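Local coordinates for protein uroporphyrinogen III cosynthase (HemD) (Helicobacter pylori, PDB 3P9Z) that probably catalyses the cyclisation of the linear tetrapyrrole hydroxymethylbilane to uroporphyrinogen III, with release of water, in porphyrin biosynthesis, at residues F50-T55 with A139-N144; P60-L65 with H84-A89; L165-I170 with F180-N185. All coordinates share one frame; numbering follows the deposited sequence. Where two conformers were deposited one is given.

Interaction 1: residues F50-T55 with A139-N144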
ATOM      1  N   PHE A  50       0.040  11.079  -2.304  1.00 27.93           N
ATOM      2  CA  PHE A  50       0.811  11.332  -3.532  1.00 28.52           C
ATOM      3  C   PHE A  50      -0.077  11.602  -4.739  1.00 28.12           C
ATOM      4  O   PHE A  50       0.260  12.413  -5.589  1.00 28.88           O
ATOM      5  CB  PHE A  50       1.742  10.162  -3.843  1.00 28.61           C
ATOM      6  CG  PHE A  50       2.796   9.947  -2.815  1.00 30.72           C
ATOM      7  CD1 PHE A  50       3.427  11.032  -2.211  1.00 31.96           C
ATOM      8  CD2 PHE A  50       3.172   8.654  -2.452  1.00 31.91           C
ATOM      9  CE1 PHE A  50       4.422  10.833  -1.249  1.00 34.15           C
ATOM     10  CE2 PHE A  50       4.159   8.440  -1.490  1.00 33.36           C
ATOM     11  CZ  PHE A  50       4.786   9.523  -0.880  1.00 32.47           C
ATOM     12  N   SER A  51      -1.201  10.902  -4.804  1.00 28.35           N
ATOM     13  CA  SER A  51      -2.194  11.116  -5.832  1.00 28.52           C
ATOM     14  C   SER A  51      -2.698  12.555  -5.810  1.00 28.73           C
ATOM     15  O   SER A  51      -2.750  13.199  -6.850  1.00 29.33           O
ATOM     16  CB  SER A  51      -3.372  10.150  -5.650  1.00 28.43           C
ATOM     17  OG  SER A  51      -4.356  10.374  -6.663  1.00 29.46           O
ATOM     18  N   LEU A  52      -3.076  13.056  -4.635  1.00 29.05           N
ATOM     19  CA  LEU A  52      -3.569  14.444  -4.513  1.00 29.23           C
ATOM     20  C   LEU A  52      -2.513  15.462  -4.947  1.00 29.70           C
ATOM     21  O   LEU A  52      -2.791  16.346  -5.750  1.00 29.86           O
ATOM     22  CB  LEU A  52      -4.051  14.740  -3.084  1.00 28.84           C
ATOM     23  CG  LEU A  52      -5.297  14.006  -2.578  1.00 27.67           C
ATOM     24  CD1 LEU A  52      -5.567  14.414  -1.144  1.00 28.42           C
ATOM     25  CD2 LEU A  52      -6.526  14.276  -3.460  1.00 25.67           C
ATOM     26  N   LEU A  53      -1.297  15.299  -4.434  1.00 30.42           N
ATOM     27  CA  LEU A  53      -0.157  16.125  -4.819  1.00 31.22           C
ATOM     28  C   LEU A  53       0.068  16.239  -6.346  1.00 31.84           C
ATOM     29  O   LEU A  53       0.358  17.329  -6.857  1.00 31.98           O
ATOM     30  CB  LEU A  53       1.113  15.610  -4.126  1.00 31.25           C
ATOM     31  CG  LEU A  53       1.131  15.779  -2.602  1.00 30.97           C
ATOM     32  CD1 LEU A  53       2.340  15.088  -2.007  1.00 29.70           C
ATOM     33  CD2 LEU A  53       1.122  17.261  -2.213  1.00 29.90           C
ATOM     34  N   GLU A  54      -0.079  15.123  -7.059  1.00 32.35           N
ATOM     35  CA  GLU A  54       0.148  15.092  -8.503  1.00 33.15           C
ATOM     36  C   GLU A  54      -1.022  15.622  -9.337  1.00 32.73           C
ATOM     37  O   GLU A  54      -0.826  16.489 -10.191  1.00 32.91           O
ATOM     38  CB  GLU A  54       0.550  13.684  -8.976  1.00 33.06           C
ATOM     39  CG  GLU A  54       0.891  13.630 -10.460  1.00 37.66           C
ATOM     40  CD  GLU A  54       1.511  12.310 -10.910  1.00 43.68           C
ATOM     41  OE1 GLU A  54       2.543  11.897 -10.326  1.00 45.69           O
ATOM     42  OE2 GLU A  54       0.970  11.697 -11.868  1.00 46.24           O
ATOM     43  N   THR A  55      -2.228  15.098  -9.111  1.00 32.30           N
ATOM     44  CA  THR A  55      -3.376  15.451  -9.945  1.00 32.22           C
ATOM     45  C   THR A  55      -3.855  16.882  -9.688  1.00 32.70           C
ATOM     46  O   THR A  55      -4.556  17.458 -10.515  1.00 32.43           O
ATOM     47  CB  THR A  55      -4.577  14.520  -9.718  1.00 31.89           C
ATOM     48  OG1 THR A  55      -4.996  14.638  -8.359  1.00 32.29           O
ATOM     49  CG2 THR A  55      -4.230  13.056 -10.037  1.00 32.12           C
ATOM     50  N   ALA A 139     -13.920   9.075  -1.763  1.00 26.32           N
ATOM     51  CA  ALA A 139     -13.525   9.293  -3.153  1.00 26.59           C
ATOM     52  C   ALA A 139     -12.293   8.457  -3.461  1.00 25.99           C
ATOM     53  O   ALA A 139     -11.289   8.526  -2.753  1.00 25.56           O
ATOM     54  CB  ALA A 139     -13.252  10.765  -3.433  1.00 26.05           C
ATOM     55  N   VAL A 140     -12.404   7.677  -4.530  1.00 25.83           N
ATOM     56  CA  VAL A 140     -11.330   6.878  -5.086  1.00 24.98           C
ATOM     57  C   VAL A 140     -10.307   7.788  -5.797  1.00 25.24           C
ATOM     58  O   VAL A 140     -10.611   8.411  -6.815  1.00 25.06           O
ATOM     59  CB  VAL A 140     -11.925   5.862  -6.097  1.00 25.33           C
ATOM     60  CG1 VAL A 140     -10.820   5.133  -6.879  1.00 24.97           C
ATOM     61  CG2 VAL A 140     -12.863   4.857  -5.365  1.00 25.94           C
ATOM     62  N   VAL A 141      -9.089   7.863  -5.277  1.00 25.06           N
ATOM     63  CA  VAL A 141      -8.081   8.715  -5.921  1.00 25.02           C
ATOM     64  C   VAL A 141      -6.907   7.925  -6.493  1.00 25.52           C
ATOM     65  O   VAL A 141      -6.017   8.492  -7.138  1.00 25.59           O
ATOM     66  CB  VAL A 141      -7.593   9.862  -4.987  1.00 24.72           C
ATOM     67  CG1 VAL A 141      -8.799  10.780  -4.590  1.00 25.71           C
ATOM     68  CG2 VAL A 141      -6.899   9.313  -3.760  1.00 22.63           C
ATOM     69  N   TYR A 142      -6.889   6.615  -6.256  1.00 26.17           N
ATOM     70  CA  TYR A 142      -5.841   5.790  -6.863  1.00 27.36           C
ATOM     71  C   TYR A 142      -6.237   4.330  -6.969  1.00 28.44           C
ATOM     72  O   TYR A 142      -7.177   3.879  -6.309  1.00 27.58           O
ATOM     73  CB  TYR A 142      -4.481   5.947  -6.139  1.00 26.56           C
ATOM     74  CG  TYR A 142      -4.375   5.151  -4.862  1.00 26.57           C
ATOM     75  CD1 TYR A 142      -4.871   5.664  -3.667  1.00 25.69           C
ATOM     76  CD2 TYR A 142      -3.798   3.875  -4.843  1.00 26.33           C
ATOM     77  CE1 TYR A 142      -4.801   4.950  -2.485  1.00 24.97           C
ATOM     78  CE2 TYR A 142      -3.725   3.135  -3.637  1.00 26.36           C
ATOM     79  CZ  TYR A 142      -4.224   3.697  -2.471  1.00 25.43           C
ATOM     80  OH  TYR A 142      -4.180   3.019  -1.277  1.00 28.05           O
ATOM     81  N   GLU A 143      -5.502   3.614  -7.823  1.00 30.21           N
ATOM     82  CA  GLU A 143      -5.647   2.180  -7.978  1.00 31.49           C
ATOM     83  C   GLU A 143      -4.265   1.555  -8.133  1.00 32.10           C
ATOM     84  O   GLU A 143      -3.391   2.104  -8.822  1.00 32.39           O
ATOM     85  CB  GLU A 143      -6.515   1.865  -9.192  1.00 31.77           C
ATOM     86  CG  GLU A 143      -6.917   0.409  -9.282  1.00 36.22           C
ATOM     87  CD  GLU A 143      -7.735   0.085 -10.521  1.00 41.28           C
ATOM     88  OE1 GLU A 143      -7.915   0.968 -11.387  1.00 42.76           O
ATOM     89  OE2 GLU A 143      -8.203  -1.069 -10.627  1.00 45.17           O
ATOM     90  N   ASN A 144      -4.063   0.427  -7.457  1.00 32.44           N
ATOM     91  CA  ASN A 144      -2.835  -0.340  -7.573  1.00 33.47           C
ATOM     92  C   ASN A 144      -3.114  -1.426  -8.595  1.00 33.57           C
ATOM     93  O   ASN A 144      -3.928  -2.320  -8.357  1.00 33.66           O
ATOM     94  CB  ASN A 144      -2.428  -0.932  -6.216  1.00 34.17           C
ATOM     95  CG  ASN A 144      -1.114  -1.701  -6.281  1.00 36.19           C
ATOM     96  OD1 ASN A 144      -0.222  -1.384  -7.075  1.00 37.31           O
ATOM     97  ND2 ASN A 144      -0.988  -2.720  -5.429  1.00 40.22           N
TER

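Interaction 2: residues P60-L65 with H84-A89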
ATOM      1  N   PRO A  60      -5.987  25.470  -6.603  1.00 40.45           N
ATOM      2  CA  PRO A  60      -6.549  25.930  -5.330  1.00 39.91           C
ATOM      3  C   PRO A  60      -7.245  24.798  -4.556  1.00 39.00           C
ATOM      4  O   PRO A  60      -7.366  24.885  -3.334  1.00 39.08           O
ATOM      5  CB  PRO A  60      -7.566  27.017  -5.743  1.00 40.30           C
ATOM      6  CG  PRO A  60      -7.767  26.853  -7.220  1.00 40.46           C
ATOM      7  CD  PRO A  60      -6.489  26.259  -7.749  1.00 40.62           C
ATOM      8  N   LYS A  61      -7.680  23.747  -5.254  1.00 37.67           N
ATOM      9  CA  LYS A  61      -8.316  22.615  -4.589  1.00 36.41           C
ATOM     10  C   LYS A  61      -7.349  21.913  -3.625  1.00 35.38           C
ATOM     11  O   LYS A  61      -7.744  21.514  -2.533  1.00 35.14           O
ATOM     12  CB  LYS A  61      -8.947  21.628  -5.582  1.00 36.60           C
ATOM     13  CG  LYS A  61      -9.946  20.652  -4.910  1.00 36.41           C
ATOM     14  CD  LYS A  61     -10.606  19.674  -5.880  1.00 35.65           C
ATOM     15  CE  LYS A  61     -11.730  20.321  -6.657  1.00 37.22           C
ATOM     16  NZ  LYS A  61     -12.681  19.335  -7.243  1.00 35.74           N
ATOM     17  N   LEU A  62      -6.085  21.805  -4.025  1.00 34.22           N
ATOM     18  CA  LEU A  62      -5.062  21.216  -3.186  1.00 33.03           C
ATOM     19  C   LEU A  62      -4.798  22.052  -1.924  1.00 32.61           C
ATOM     20  O   LEU A  62      -4.656  21.494  -0.828  1.00 31.06           O
ATOM     21  CB  LEU A  62      -3.757  20.992  -3.968  1.00 33.02           C
ATOM     22  CG  LEU A  62      -2.542  20.487  -3.161  1.00 33.10           C
ATOM     23  CD1 LEU A  62      -2.834  19.141  -2.471  1.00 32.12           C
ATOM     24  CD2 LEU A  62      -1.303  20.397  -4.023  1.00 31.35           C
ATOM     25  N   LYS A  63      -4.713  23.374  -2.084  1.00 32.48           N
ATOM     26  CA  LYS A  63      -4.547  24.265  -0.940  1.00 32.64           C
ATOM     27  C   LYS A  63      -5.687  24.077   0.053  1.00 32.25           C
ATOM     28  O   LYS A  63      -5.420  23.962   1.259  1.00 31.69           O
ATOM     29  CB  LYS A  63      -4.442  25.744  -1.358  1.00 33.68           C
ATOM     30  CG  LYS A  63      -3.184  26.115  -2.161  1.00 35.48           C
ATOM     31  CD  LYS A  63      -1.875  25.595  -1.522  1.00 39.83           C
ATOM     32  CE  LYS A  63      -1.591  26.201  -0.134  1.00 42.17           C
ATOM     33  NZ  LYS A  63      -0.938  25.196   0.767  1.00 41.79           N
HETATM   34  N   MSE A  64      -6.934  24.033  -0.438  1.00 31.80           N
HETATM   35  CA  MSE A  64      -8.106  23.770   0.402  0.50 32.48           C
HETATM   36  C   MSE A  64      -7.919  22.477   1.199  1.00 31.42           C
HETATM   37  O   MSE A  64      -8.133  22.435   2.409  1.00 31.21           O
HETATM   38  CB  MSE A  64      -9.373  23.658  -0.463  0.50 33.51           C
HETATM   39  CG  MSE A  64      -9.807  24.945  -1.180  0.50 37.49           C
HETATM   40 SE   MSE A  64     -11.120  24.584  -2.597  0.50 49.55          SE
HETATM   41  CE  MSE A  64     -11.223  26.374  -3.390  0.50 45.16           C
ATOM     42  N   LEU A  65      -7.552  21.413   0.480  1.00 30.16           N
ATOM     43  CA  LEU A  65      -7.337  20.097   1.080  1.00 29.19           C
ATOM     44  C   LEU A  65      -6.213  20.098   2.126  1.00 29.03           C
ATOM     45  O   LEU A  65      -6.311  19.412   3.159  1.00 29.23           O
ATOM     46  CB  LEU A  65      -7.041  19.042   0.002  1.00 28.63           C
ATOM     47  CG  LEU A  65      -8.202  18.502  -0.841  1.00 27.62           C
ATOM     48  CD1 LEU A  65      -7.633  17.589  -1.883  1.00 28.18           C
ATOM     49  CD2 LEU A  65      -9.252  17.755  -0.029  1.00 25.81           C
ATOM     50  N   HIS A  84       4.347  16.595   3.661  1.00 32.93           N
ATOM     51  CA  HIS A  84       3.902  17.242   2.432  1.00 32.95           C
ATOM     52  C   HIS A  84       2.902  18.377   2.623  1.00 32.36           C
ATOM     53  O   HIS A  84       2.082  18.640   1.750  1.00 32.71           O
ATOM     54  CB  HIS A  84       3.437  16.193   1.408  1.00 32.80           C
ATOM     55  CG  HIS A  84       4.556  15.347   0.882  1.00 33.97           C
ATOM     56  ND1 HIS A  84       5.371  15.748  -0.156  1.00 35.68           N
ATOM     57  CD2 HIS A  84       5.018  14.136   1.275  1.00 34.15           C
ATOM     58  CE1 HIS A  84       6.279  14.814  -0.389  1.00 35.37           C
ATOM     59  NE2 HIS A  84       6.088  13.827   0.469  1.00 34.31           N
ATOM     60  N   HIS A  85       2.978  19.040   3.781  1.00 32.27           N
ATOM     61  CA  HIS A  85       2.277  20.311   4.041  1.00 31.98           C
ATOM     62  C   HIS A  85       0.754  20.209   4.242  1.00 30.69           C
ATOM     63  O   HIS A  85       0.030  21.192   4.108  1.00 30.35           O
ATOM     64  CB  HIS A  85       2.650  21.363   2.980  1.00 32.81           C
ATOM     65  CG  HIS A  85       4.131  21.526   2.803  1.00 36.77           C
ATOM     66  ND1 HIS A  85       4.730  21.622   1.566  1.00 40.61           N
ATOM     67  CD2 HIS A  85       5.139  21.567   3.712  1.00 40.50           C
ATOM     68  CE1 HIS A  85       6.039  21.735   1.719  1.00 41.59           C
ATOM     69  NE2 HIS A  85       6.313  21.705   3.012  1.00 40.94           N
ATOM     70  N   PHE A  86       0.275  19.021   4.583  1.00 29.45           N
ATOM     71  CA  PHE A  86      -1.123  18.876   4.967  1.00 28.32           C
ATOM     72  C   PHE A  86      -1.248  19.279   6.428  1.00 28.02           C
ATOM     73  O   PHE A  86      -0.255  19.266   7.169  1.00 27.96           O
ATOM     74  CB  PHE A  86      -1.609  17.450   4.721  1.00 27.96           C
ATOM     75  CG  PHE A  86      -1.870  17.150   3.268  1.00 27.00           C
ATOM     76  CD1 PHE A  86      -0.819  16.881   2.399  1.00 26.83           C
ATOM     77  CD2 PHE A  86      -3.165  17.143   2.772  1.00 25.91           C
ATOM     78  CE1 PHE A  86      -1.063  16.606   1.050  1.00 26.73           C
ATOM     79  CE2 PHE A  86      -3.425  16.869   1.424  1.00 25.83           C
ATOM     80  CZ  PHE A  86      -2.379  16.607   0.563  1.00 25.50           C
ATOM     81  N   LYS A  87      -2.449  19.691   6.807  1.00 27.12           N
ATOM     82  CA  LYS A  87      -2.794  19.982   8.184  1.00 26.68           C
ATOM     83  C   LYS A  87      -3.138  18.693   8.953  1.00 26.21           C
ATOM     84  O   LYS A  87      -4.232  18.136   8.825  1.00 26.20           O
ATOM     85  CB  LYS A  87      -3.981  20.949   8.218  1.00 26.55           C
ATOM     86  CG  LYS A  87      -4.431  21.320   9.622  1.00 26.69           C
ATOM     87  CD  LYS A  87      -5.652  22.231   9.582  1.00 26.81           C
ATOM     88  CE  LYS A  87      -5.255  23.674   9.308  1.00 26.13           C
ATOM     89  NZ  LYS A  87      -6.442  24.464   8.870  1.00 26.31           N
ATOM     90  N   VAL A  88      -2.212  18.228   9.777  1.00 26.08           N
ATOM     91  CA  VAL A  88      -2.444  16.984  10.519  1.00 25.37           C
ATOM     92  C   VAL A  88      -3.165  17.255  11.848  1.00 25.69           C
ATOM     93  O   VAL A  88      -2.681  18.025  12.674  1.00 25.80           O
ATOM     94  CB  VAL A  88      -1.121  16.213  10.758  1.00 25.33           C
ATOM     95  CG1 VAL A  88      -1.388  14.901  11.457  1.00 24.07           C
ATOM     96  CG2 VAL A  88      -0.396  15.983   9.417  1.00 25.11           C
ATOM     97  N   ALA A  89      -4.310  16.610  12.047  1.00 25.67           N
ATOM     98  CA  ALA A  89      -5.096  16.793  13.265  1.00 26.80           C
ATOM     99  C   ALA A  89      -4.428  16.210  14.500  1.00 27.37           C
ATOM    100  O   ALA A  89      -3.669  15.243  14.412  1.00 27.42           O
ATOM    101  CB  ALA A  89      -6.479  16.198  13.093  1.00 26.32           C
TER
HETATM  102  O   HOH W   1      -4.877  18.588   5.454  1.00 28.76           O

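Interaction 3: residues L165-I170 with F180-N185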
ATOM      1  N   LEU A 165      12.237 -15.450  -2.534  1.00 23.67           N
ATOM      2  CA  LEU A 165      11.362 -14.360  -2.959  1.00 23.67           C
ATOM      3  C   LEU A 165      10.602 -13.749  -1.781  1.00 23.49           C
ATOM      4  O   LEU A 165       9.853 -14.454  -1.073  1.00 22.93           O
ATOM      5  CB  LEU A 165      10.356 -14.854  -4.006  1.00 23.26           C
ATOM      6  CG  LEU A 165      10.901 -15.754  -5.115  1.00 24.94           C
ATOM      7  CD1 LEU A 165       9.762 -16.319  -5.925  1.00 25.00           C
ATOM      8  CD2 LEU A 165      11.874 -14.977  -6.002  1.00 24.99           C
ATOM      9  N   ILE A 166      10.796 -12.443  -1.595  1.00 22.66           N
ATOM     10  CA  ILE A 166      10.148 -11.699  -0.506  1.00 22.37           C
ATOM     11  C   ILE A 166       8.889 -10.989  -0.990  1.00 22.26           C
ATOM     12  O   ILE A 166       8.960 -10.018  -1.780  1.00 22.20           O
ATOM     13  CB  ILE A 166      11.123 -10.667   0.169  1.00 22.48           C
ATOM     14  CG1 ILE A 166      12.371 -11.377   0.718  1.00 20.67           C
ATOM     15  CG2 ILE A 166      10.395  -9.897   1.279  1.00 21.89           C
ATOM     16  CD1 ILE A 166      13.491 -10.465   1.199  1.00 20.66           C
ATOM     17  N   PHE A 167       7.734 -11.466  -0.526  1.00 21.84           N
ATOM     18  CA  PHE A 167       6.461 -10.826  -0.880  1.00 22.01           C
ATOM     19  C   PHE A 167       6.005  -9.874   0.216  1.00 22.59           C
ATOM     20  O   PHE A 167       5.792 -10.294   1.362  1.00 21.32           O
ATOM     21  CB  PHE A 167       5.390 -11.884  -1.174  1.00 21.66           C
ATOM     22  CG  PHE A 167       5.757 -12.810  -2.315  1.00 20.94           C
ATOM     23  CD1 PHE A 167       5.521 -12.429  -3.646  1.00 20.27           C
ATOM     24  CD2 PHE A 167       6.322 -14.053  -2.062  1.00 20.43           C
ATOM     25  CE1 PHE A 167       5.866 -13.283  -4.715  1.00 19.71           C
ATOM     26  CE2 PHE A 167       6.667 -14.925  -3.120  1.00 20.54           C
ATOM     27  CZ  PHE A 167       6.436 -14.529  -4.458  1.00 19.62           C
ATOM     28  N   THR A 168       5.833  -8.601  -0.146  1.00 21.78           N
ATOM     29  CA  THR A 168       5.565  -7.555   0.841  1.00 22.41           C
ATOM     30  C   THR A 168       4.093  -7.161   0.935  1.00 22.95           C
ATOM     31  O   THR A 168       3.737  -6.346   1.770  1.00 23.35           O
ATOM     32  CB  THR A 168       6.419  -6.294   0.579  1.00 22.35           C
ATOM     33  OG1 THR A 168       6.062  -5.739  -0.695  1.00 23.26           O
ATOM     34  CG2 THR A 168       7.902  -6.656   0.563  1.00 22.63           C
ATOM     35  N   ALA A 169       3.254  -7.747   0.080  1.00 23.02           N
ATOM     36  CA  ALA A 169       1.803  -7.521   0.090  1.00 23.45           C
ATOM     37  C   ALA A 169       1.149  -8.559  -0.812  1.00 23.38           C
ATOM     38  O   ALA A 169       1.828  -9.177  -1.628  1.00 23.83           O
ATOM     39  CB  ALA A 169       1.463  -6.104  -0.403  1.00 23.20           C
ATOM     40  N   ILE A 170      -0.154  -8.759  -0.648  1.00 23.71           N
ATOM     41  CA  ILE A 170      -0.924  -9.659  -1.504  1.00 24.28           C
ATOM     42  C   ILE A 170      -0.843  -9.263  -2.986  1.00 24.00           C
ATOM     43  O   ILE A 170      -0.659 -10.120  -3.855  1.00 24.18           O
ATOM     44  CB  ILE A 170      -2.423  -9.757  -1.062  1.00 24.74           C
ATOM     45  CG1 ILE A 170      -2.542 -10.484   0.286  1.00 26.62           C
ATOM     46  CG2 ILE A 170      -3.291 -10.450  -2.154  1.00 24.57           C
ATOM     47  CD1 ILE A 170      -3.937 -10.407   0.915  1.00 27.68           C
ATOM     48  N   PHE A 180       4.610 -15.606 -13.539  1.00 27.37           N
ATOM     49  CA  PHE A 180       5.686 -16.567 -13.352  1.00 28.16           C
ATOM     50  C   PHE A 180       5.226 -17.808 -12.620  1.00 28.15           C
ATOM     51  O   PHE A 180       4.467 -17.727 -11.647  1.00 28.64           O
ATOM     52  CB  PHE A 180       6.832 -15.924 -12.555  1.00 27.27           C
ATOM     53  CG  PHE A 180       7.368 -14.654 -13.166  1.00 28.86           C
ATOM     54  CD1 PHE A 180       8.076 -14.682 -14.373  1.00 29.03           C
ATOM     55  CD2 PHE A 180       7.170 -13.423 -12.533  1.00 27.80           C
ATOM     56  CE1 PHE A 180       8.576 -13.517 -14.931  1.00 27.35           C
ATOM     57  CE2 PHE A 180       7.671 -12.263 -13.088  1.00 29.01           C
ATOM     58  CZ  PHE A 180       8.372 -12.309 -14.286  1.00 28.76           C
ATOM     59  N   GLU A 181       5.701 -18.954 -13.082  1.00 28.61           N
ATOM     60  CA  GLU A 181       5.526 -20.210 -12.367  1.00 29.48           C
ATOM     61  C   GLU A 181       6.256 -20.103 -11.024  1.00 29.11           C
ATOM     62  O   GLU A 181       7.368 -19.576 -10.940  1.00 28.87           O
ATOM     63  CB  GLU A 181       6.104 -21.358 -13.215  1.00 30.08           C
ATOM     64  CG  GLU A 181       5.964 -22.774 -12.641  1.00 34.39           C
ATOM     65  CD  GLU A 181       6.712 -23.861 -13.466  1.00 39.86           C
ATOM     66  OE1 GLU A 181       7.498 -23.523 -14.391  1.00 42.13           O
ATOM     67  OE2 GLU A 181       6.526 -25.066 -13.174  1.00 41.73           O
ATOM     68  N   PHE A 182       5.603 -20.558  -9.966  1.00 29.23           N
ATOM     69  CA  PHE A 182       6.274 -20.695  -8.708  1.00 29.39           C
ATOM     70  C   PHE A 182       6.911 -22.079  -8.680  1.00 29.64           C
ATOM     71  O   PHE A 182       6.242 -23.101  -8.462  1.00 29.60           O
ATOM     72  CB  PHE A 182       5.351 -20.480  -7.504  1.00 29.02           C
ATOM     73  CG  PHE A 182       6.109 -20.268  -6.223  1.00 28.60           C
ATOM     74  CD1 PHE A 182       6.571 -21.362  -5.478  1.00 27.45           C
ATOM     75  CD2 PHE A 182       6.413 -18.984  -5.783  1.00 27.46           C
ATOM     76  CE1 PHE A 182       7.289 -21.175  -4.319  1.00 27.11           C
ATOM     77  CE2 PHE A 182       7.141 -18.791  -4.626  1.00 27.34           C
ATOM     78  CZ  PHE A 182       7.581 -19.888  -3.885  1.00 27.91           C
ATOM     79  N   LEU A 183       8.213 -22.081  -8.931  1.00 30.32           N
ATOM     80  CA  LEU A 183       9.029 -23.285  -8.918  1.00 31.04           C
ATOM     81  C   LEU A 183       9.090 -23.852  -7.509  1.00 30.81           C
ATOM     82  O   LEU A 183       9.140 -23.103  -6.525  1.00 30.26           O
ATOM     83  CB  LEU A 183      10.442 -22.949  -9.407  1.00 30.99           C
ATOM     84  CG  LEU A 183      10.622 -22.339 -10.795  1.00 33.76           C
ATOM     85  CD1 LEU A 183      12.107 -22.198 -11.103  1.00 34.81           C
ATOM     86  CD2 LEU A 183       9.924 -23.162 -11.909  1.00 34.82           C
ATOM     87  N   GLU A 184       9.084 -25.178  -7.411  1.00 31.35           N
ATOM     88  CA  GLU A 184       9.166 -25.852  -6.110  1.00 31.49           C
ATOM     89  C   GLU A 184      10.452 -25.471  -5.351  1.00 31.06           C
ATOM     90  O   GLU A 184      10.457 -25.429  -4.117  1.00 31.88           O
ATOM     91  CB  GLU A 184       9.064 -27.370  -6.285  1.00 32.11           C
ATOM     92  N   ASN A 185      11.514 -25.168  -6.094  1.00 30.26           N
ATOM     93  CA  ASN A 185      12.800 -24.793  -5.503  1.00 29.70           C
ATOM     94  C   ASN A 185      12.944 -23.309  -5.080  1.00 29.26           C
ATOM     95  O   ASN A 185      13.945 -22.923  -4.451  1.00 29.40           O
ATOM     96  CB  ASN A 185      13.987 -25.306  -6.349  1.00 29.67           C
ATOM     97  CG  ASN A 185      14.228 -24.509  -7.640  1.00 32.12           C
ATOM     98  OD1 ASN A 185      13.902 -23.324  -7.763  1.00 32.85           O
ATOM     99  ND2 ASN A 185      14.839 -25.172  -8.604  1.00 34.24           N
TER

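Interaction 1: residues F50-T55 with A139-N144
The hydroxyl of Ser-51 bonds to the backbone carbonyl of Val-141, with OG donating to O over 2.6 Å, the only hydrogen bond between helix segment 50-55 and strand segment 139-144. The bond is bent at the acceptor: the C=O...OG angle is 135° and the hydroxyl stands above the carbonyl plane. Ser-51 reaches the strand with OG turned away from its own backbone N (chi1 180°). From there OG also rests against the valine side chain, 3.7 Å from CB of Val-141. The apolar contact comes from the next helix residue: CD2 of Leu-52 lies 4.3 Å from CG1 of Val-141.

The strand is irregular at this point. Val-141 has a psi of -5°, and the side chains of both Val-141 and Tyr-142 set out toward the helix. CB of Tyr-142 comes within 4.4 Å of CB of Ser-51, but the ring then leads away, and this side chain is about 4 Å from a bound malonate ion, which probably came from the crystallisation liquor.

The contact lays a helix across the sheet of an alpha/beta lobe, on strand 135-146. Segment 50-55 crosses the strand segment almost at a right angle, the axes of the two approaching to 8.2 Å. Ala-48 of the same helix adds to the packing on Val-141 and Tyr-142, while Leu-116 of the adjacent strand 112-118 touches both Leu-52 and Val-141. Backbone hydrogen bonds to Tyr-29 and Arg-117 hold Val-141 between its neighbours, and Tyr-28 of strand 19-28 also packs on Ser-51.

Interaction 2: residues P60-L65 with H84-A89
A Schellman motif ends helix 75-83 and delivers Phe-86 to helix segment 60-65. His-85, with its positive phi, is the C-prime residue: Phe-86 N returns to Leu-81 O and His-85 N to Gln-82 O, and the chain then leaves the helix with the phenyl ring directed at Leu-62 and Leu-65.

The ring carries the contact. Its CZ atom lies 4.0 Å from CD1 of Leu-62, the two side chains crossing at about a right angle. Leu-62 brings that methyl inward with CG anti to its backbone N (chi1 175°), although its side chain starts out across the direction of the loop. Farther along the helix, CE2 of Phe-86 stands 4.5 Å from CB of Leu-65, and CD2 of Phe-86 is 3.9 Å from the carbonyl O of Leu-65. No direct hydrogen bond links the segments; a water bridges them instead, 2.8 Å from Leu-65 O and accepting from the backbone N of Lys-87 at 3.0 Å. It thus lies at the carbonyl end of the short helix, beside the apolar patch.

Beyond this pair, Val-49 and Leu-53 of helix 46-55 pack on the Phe-86 ring, Leu-52 of that helix touches Leu-65, and Leu-81 of helix 75-83 adds a further wall. Backbone hydrogen bonds between Ala-70 and both Lys-87 and Ala-89 run the loop alongside the edge strand 70-72.

Interaction 3: residues L165-I170 with F180-N185
Leu-165 and Phe-167 meet Phe-182 without any hydrogen bond between the segments, and the polar atom gripped more than once lies one residue farther on: OG1 of Thr-168 is hydrogen-bonded to ND1 of His-11 and, weakly, to the backbone O of Val-10. These bonds tie the end of strand 164-167 to the region of strand 7-10, whereas the contact with 180-185 is wholly apolar.

CE2 of Phe-182 makes the closest approach to both partners. It lies 3.8 Å from CD1 of Leu-165, at an oblique approach, with the two side chains running past each other in opposite directions. The same CE2 is 4.2 Å from CE2 of Phe-167. Each phenylalanine meets the other near its ring plane, at the edge, so this pair is not a face stack. With CG anti to the backbone N (chi1 -165°) the Phe-182 ring points back to the strand; the CA atoms of Leu-165 and Phe-182 stay 10.0 Å apart, and the two side chains together span the distance.

Aromatic neighbours surround the contact. Phe-176 of helix 170-179 meets Phe-167 edge-to-face and touches Leu-165 and Phe-182, and Tyr-186 meets Phe-182 edge-to-face. The strand itself is held by backbone bonds between Leu-165 and both Thr-187 and Ile-189.

Strand 164-167, helix 170-179 and strand 187-190 form a beta-alpha-beta crossover. Between these segments its return loop meets the first strand through dispersion and ring-edge contacts, while Asn-185 adds polar bonds to Lys-162 and Glu-161, just ahead of the strand.

In the fold
From the N terminus, the chain passes through strands 7-10, 19-28 and 40-43 before reaching helix 46-55. Interaction 1 closes a long loop from that helix to strand 135-146, and interaction 2 closes a shorter one within it, from helix 60-66 to the turn after helix 75-83. The two touch: Leu-52 packs on Leu-65, and Leu-53 on Phe-86 and His-84. Interaction 3 follows in series, closing a loop around helix 170-179, its centre 28 Å from that of interaction 1. It lies in the other of the two lobes characteristic of uroporphyrinogen-III synthases, which strands 19-28 and 135-146 connect.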